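Local coordinates for kelch repeat and BTB domain-containing protein A55 (Vaccinia virus WR, PDB 6I2M) that probably serves as a substrate-specific adapter of CUL3-containing E3 ubiquitin ligases, directing host proteins to ubiquitination and proteasomal degradation, at residues Asn33-Ile38 with Tyr78-Pro83. Numbering follows the deposited sequence.
Sequences NAHKLI and YIYGIP
Tyr80 CG lies anti to its own carbonyl carbon (chi1 -73°), which sends the ring across to the turn between strand 30-34 and helix 36-42. His35 CG is also anti to its carbonyl carbon; chi1 places the imidazole beside the backbone N, and chi2 of 79° turns ND1 to the incoming phenol. The two side chains cross at about a right angle. His35 ND1 and Tyr80 OH form a hydrogen bond of 2.8 Å, almost perfectly straight at 178°; either group could be the donor. The hydroxyl sits at the edge of the imidazole, in its plane, and ND1 in turn lies in the plane of the phenol ring. At the other ring nitrogen, His35 NE2 bonds to the carbonyl O of Arg19. The carbonyl O can only accept, so NE2 is the donor there. Bonds at both nitrogens fix the flip and tilt of the buried imidazole.

Ile38 CG2 lies over one face of the phenol. This methyl, anti to the backbone N, makes a CH-pi contact 3.9 Å from the Tyr80 ring centroid, shifted toward the rim and nearest CZ. The same methyl meets Ile79 CG2 at 3.7 Å, so one branch serves two neighbours. Ile79 CG2 also rests 3.5 Å from Ile38 O. Ala34 CB approaches Tyr80 OH at 3.7 Å. Arg15, from helix 4-17, adds a cation-pi contact to the Tyr80 ring.

His35 is the N-cap residue of helix 36-42, and Tyr80 is the first residue to leave the helical path after helix 69-79. The contact thus joins the start of one helix to the end of another within the BTB/POZ fold. Leu37 of the second subunit packs on His35 and Ile38, placing this buried histidine-tyrosine pair beside the BTB dimer interface.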
ATOM      1  N   ASN A  33      -9.616  -3.490  16.030  1.00 77.87           N
ATOM      2  CA  ASN A  33      -9.825  -4.488  14.982  1.00 77.33           C
ATOM      3  C   ASN A  33      -8.998  -4.157  13.740  1.00 80.03           C
ATOM      4  O   ASN A  33      -9.045  -3.027  13.247  1.00 80.04           O
ATOM      5  CB  ASN A  33     -11.311  -4.623  14.637  1.00 79.79           C
ATOM      6  CG  ASN A  33     -12.127  -5.288  15.718  1.00105.30           C
ATOM      7  OD1 ASN A  33     -12.118  -6.514  15.874  1.00100.15           O
ATOM      8  ND2 ASN A  33     -12.859  -4.493  16.483  1.00 98.64           N
ATOM      9  N   ALA A  34      -8.225  -5.141  13.251  1.00 75.32           N
ATOM     10  CA  ALA A  34      -7.363  -4.997  12.077  1.00 74.32           C
ATOM     11  C   ALA A  34      -7.285  -6.294  11.252  1.00 77.39           C
ATOM     12  O   ALA A  34      -8.046  -7.233  11.502  1.00 77.53           O
ATOM     13  CB  ALA A  34      -5.970  -4.549  12.509  1.00 74.29           C
ATOM     14  N   HIS A  35      -6.377  -6.329  10.258  1.00 72.89           N
ATOM     15  CA  HIS A  35      -6.150  -7.476   9.377  1.00 72.49           C
ATOM     16  C   HIS A  35      -4.778  -8.095   9.669  1.00 74.95           C
ATOM     17  O   HIS A  35      -3.801  -7.358   9.840  1.00 73.66           O
ATOM     18  CB  HIS A  35      -6.256  -7.051   7.902  1.00 73.56           C
ATOM     19  CG  HIS A  35      -7.509  -6.292   7.585  1.00 77.60           C
ATOM     20  ND1 HIS A  35      -7.636  -4.949   7.893  1.00 79.22           N
ATOM     21  CD2 HIS A  35      -8.654  -6.716   7.005  1.00 80.28           C
ATOM     22  CE1 HIS A  35      -8.847  -4.600   7.491  1.00 79.58           C
ATOM     23  NE2 HIS A  35      -9.499  -5.631   6.954  1.00 80.58           N
ATOM     24  N   LYS A  36      -4.717  -9.444   9.743  1.00 71.48           N
ATOM     25  CA  LYS A  36      -3.503 -10.228  10.024  1.00 70.70           C
ATOM     26  C   LYS A  36      -2.358  -9.943   9.051  1.00 73.90           C
ATOM     27  O   LYS A  36      -1.209  -9.823   9.478  1.00 72.84           O
ATOM     28  CB  LYS A  36      -3.812 -11.735  10.021  1.00 73.84           C
ATOM     29  CG  LYS A  36      -4.457 -12.243  11.298  1.00 86.26           C
ATOM     30  CD  LYS A  36      -4.587 -13.755  11.267  1.00 96.18           C
ATOM     31  CE  LYS A  36      -5.376 -14.284  12.435  1.00105.45           C
ATOM     32  NZ  LYS A  36      -5.455 -15.767  12.410  1.00114.23           N
ATOM     33  N   LEU A  37      -2.681  -9.846   7.748  1.00 70.99           N
ATOM     34  CA  LEU A  37      -1.752  -9.598   6.645  1.00 70.94           C
ATOM     35  C   LEU A  37      -1.088  -8.214   6.717  1.00 74.61           C
ATOM     36  O   LEU A  37       0.125  -8.115   6.524  1.00 74.22           O
ATOM     37  CB  LEU A  37      -2.500  -9.798   5.309  1.00 71.95           C
ATOM     38  CG  LEU A  37      -1.825  -9.350   4.015  1.00 77.10           C
ATOM     39  CD1 LEU A  37      -0.789 -10.363   3.544  1.00 77.92           C
ATOM     40  CD2 LEU A  37      -2.853  -9.132   2.939  1.00 80.29           C
ATOM     41  N   ILE A  38      -1.890  -7.159   6.983  1.00 71.10           N
ATOM     42  CA  ILE A  38      -1.454  -5.758   7.073  1.00 70.71           C
ATOM     43  C   ILE A  38      -0.468  -5.546   8.237  1.00 74.28           C
ATOM     44  O   ILE A  38       0.579  -4.929   8.032  1.00 74.14           O
ATOM     45  CB  ILE A  38      -2.680  -4.784   7.114  1.00 74.06           C
ATOM     46  CG1 ILE A  38      -3.667  -5.014   5.931  1.00 75.26           C
ATOM     47  CG2 ILE A  38      -2.267  -3.309   7.219  1.00 74.75           C
ATOM     48  CD1 ILE A  38      -3.129  -4.771   4.440  1.00 82.80           C
ATOM     49  N   TYR A  78      -0.419   4.227  11.649  1.00 78.24           N
ATOM     50  CA  TYR A  78       0.806   4.442  10.876  1.00 78.27           C
ATOM     51  C   TYR A  78       1.027   3.294   9.880  1.00 80.47           C
ATOM     52  O   TYR A  78       1.513   3.547   8.775  1.00 80.75           O
ATOM     53  CB  TYR A  78       2.027   4.632  11.796  1.00 79.81           C
ATOM     54  CG  TYR A  78       3.305   4.958  11.054  1.00 82.29           C
ATOM     55  CD1 TYR A  78       3.528   6.227  10.528  1.00 86.00           C
ATOM     56  CD2 TYR A  78       4.296   3.996  10.880  1.00 82.17           C
ATOM     57  CE1 TYR A  78       4.699   6.529   9.837  1.00 87.69           C
ATOM     58  CE2 TYR A  78       5.472   4.286  10.190  1.00 83.87           C
ATOM     59  CZ  TYR A  78       5.672   5.557   9.674  1.00 93.15           C
ATOM     60  OH  TYR A  78       6.832   5.851   8.999  1.00 95.32           O
ATOM     61  N   ILE A  79       0.657   2.043  10.265  1.00 75.20           N
ATOM     62  CA  ILE A  79       0.736   0.846   9.408  1.00 73.99           C
ATOM     63  C   ILE A  79      -0.242   1.052   8.233  1.00 78.14           C
ATOM     64  O   ILE A  79       0.075   0.701   7.095  1.00 77.61           O
ATOM     65  CB  ILE A  79       0.481  -0.474  10.215  1.00 75.97           C
ATOM     66  CG1 ILE A  79       1.610  -0.727  11.240  1.00 76.04           C
ATOM     67  CG2 ILE A  79       0.322  -1.694   9.297  1.00 76.09           C
ATOM     68  CD1 ILE A  79       1.238  -1.578  12.470  1.00 82.54           C
ATOM     69  N   TYR A  80      -1.399   1.689   8.516  1.00 75.30           N
ATOM     70  CA  TYR A  80      -2.419   2.048   7.533  1.00 75.85           C
ATOM     71  C   TYR A  80      -2.087   3.428   6.903  1.00 81.51           C
ATOM     72  O   TYR A  80      -0.982   3.939   7.107  1.00 81.19           O
ATOM     73  CB  TYR A  80      -3.827   1.986   8.162  1.00 76.94           C
ATOM     74  CG  TYR A  80      -4.321   0.571   8.401  1.00 77.43           C
ATOM     75  CD1 TYR A  80      -3.968  -0.127   9.552  1.00 78.51           C
ATOM     76  CD2 TYR A  80      -5.152  -0.063   7.483  1.00 78.24           C
ATOM     77  CE1 TYR A  80      -4.411  -1.429   9.774  1.00 78.45           C
ATOM     78  CE2 TYR A  80      -5.612  -1.363   7.700  1.00 78.51           C
ATOM     79  CZ  TYR A  80      -5.239  -2.041   8.849  1.00 84.39           C
ATOM     80  OH  TYR A  80      -5.682  -3.322   9.072  1.00 84.28           O
ATOM     81  N   GLY A  81      -3.017   3.995   6.134  1.00 79.64           N
ATOM     82  CA  GLY A  81      -2.819   5.254   5.418  1.00 81.24           C
ATOM     83  C   GLY A  81      -2.794   6.558   6.198  1.00 86.75           C
ATOM     84  O   GLY A  81      -2.889   7.623   5.583  1.00 88.01           O
ATOM     85  N   ILE A  82      -2.641   6.507   7.540  1.00 83.03           N
ATOM     86  CA  ILE A  82      -2.617   7.710   8.388  1.00 84.21           C
ATOM     87  C   ILE A  82      -1.174   8.081   8.817  1.00 88.24           C
ATOM     88  O   ILE A  82      -0.491   7.241   9.407  1.00 86.50           O
ATOM     89  CB  ILE A  82      -3.600   7.584   9.597  1.00 87.21           C
ATOM     90  CG1 ILE A  82      -5.042   7.282   9.123  1.00 87.79           C
ATOM     91  CG2 ILE A  82      -3.569   8.836  10.494  1.00 89.61           C
ATOM     92  CD1 ILE A  82      -5.847   6.359  10.045  1.00 94.91           C
ATOM     93  N   PRO A  83      -0.694   9.324   8.547  1.00 86.65           N
ATOM     94  CA  PRO A  83       0.670   9.693   8.974  1.00 86.95           C
ATOM     95  C   PRO A  83       0.753   9.965  10.475  1.00 90.83           C
ATOM     96  O   PRO A  83      -0.216  10.443  11.070  1.00 91.21           O
ATOM     97  CB  PRO A  83       0.987  10.952   8.150  1.00 90.96           C
ATOM     98  CG  PRO A  83      -0.202  11.179   7.250  1.00 95.87           C
ATOM     99  CD  PRO A  83      -1.352  10.453   7.862  1.00 90.14           C
TER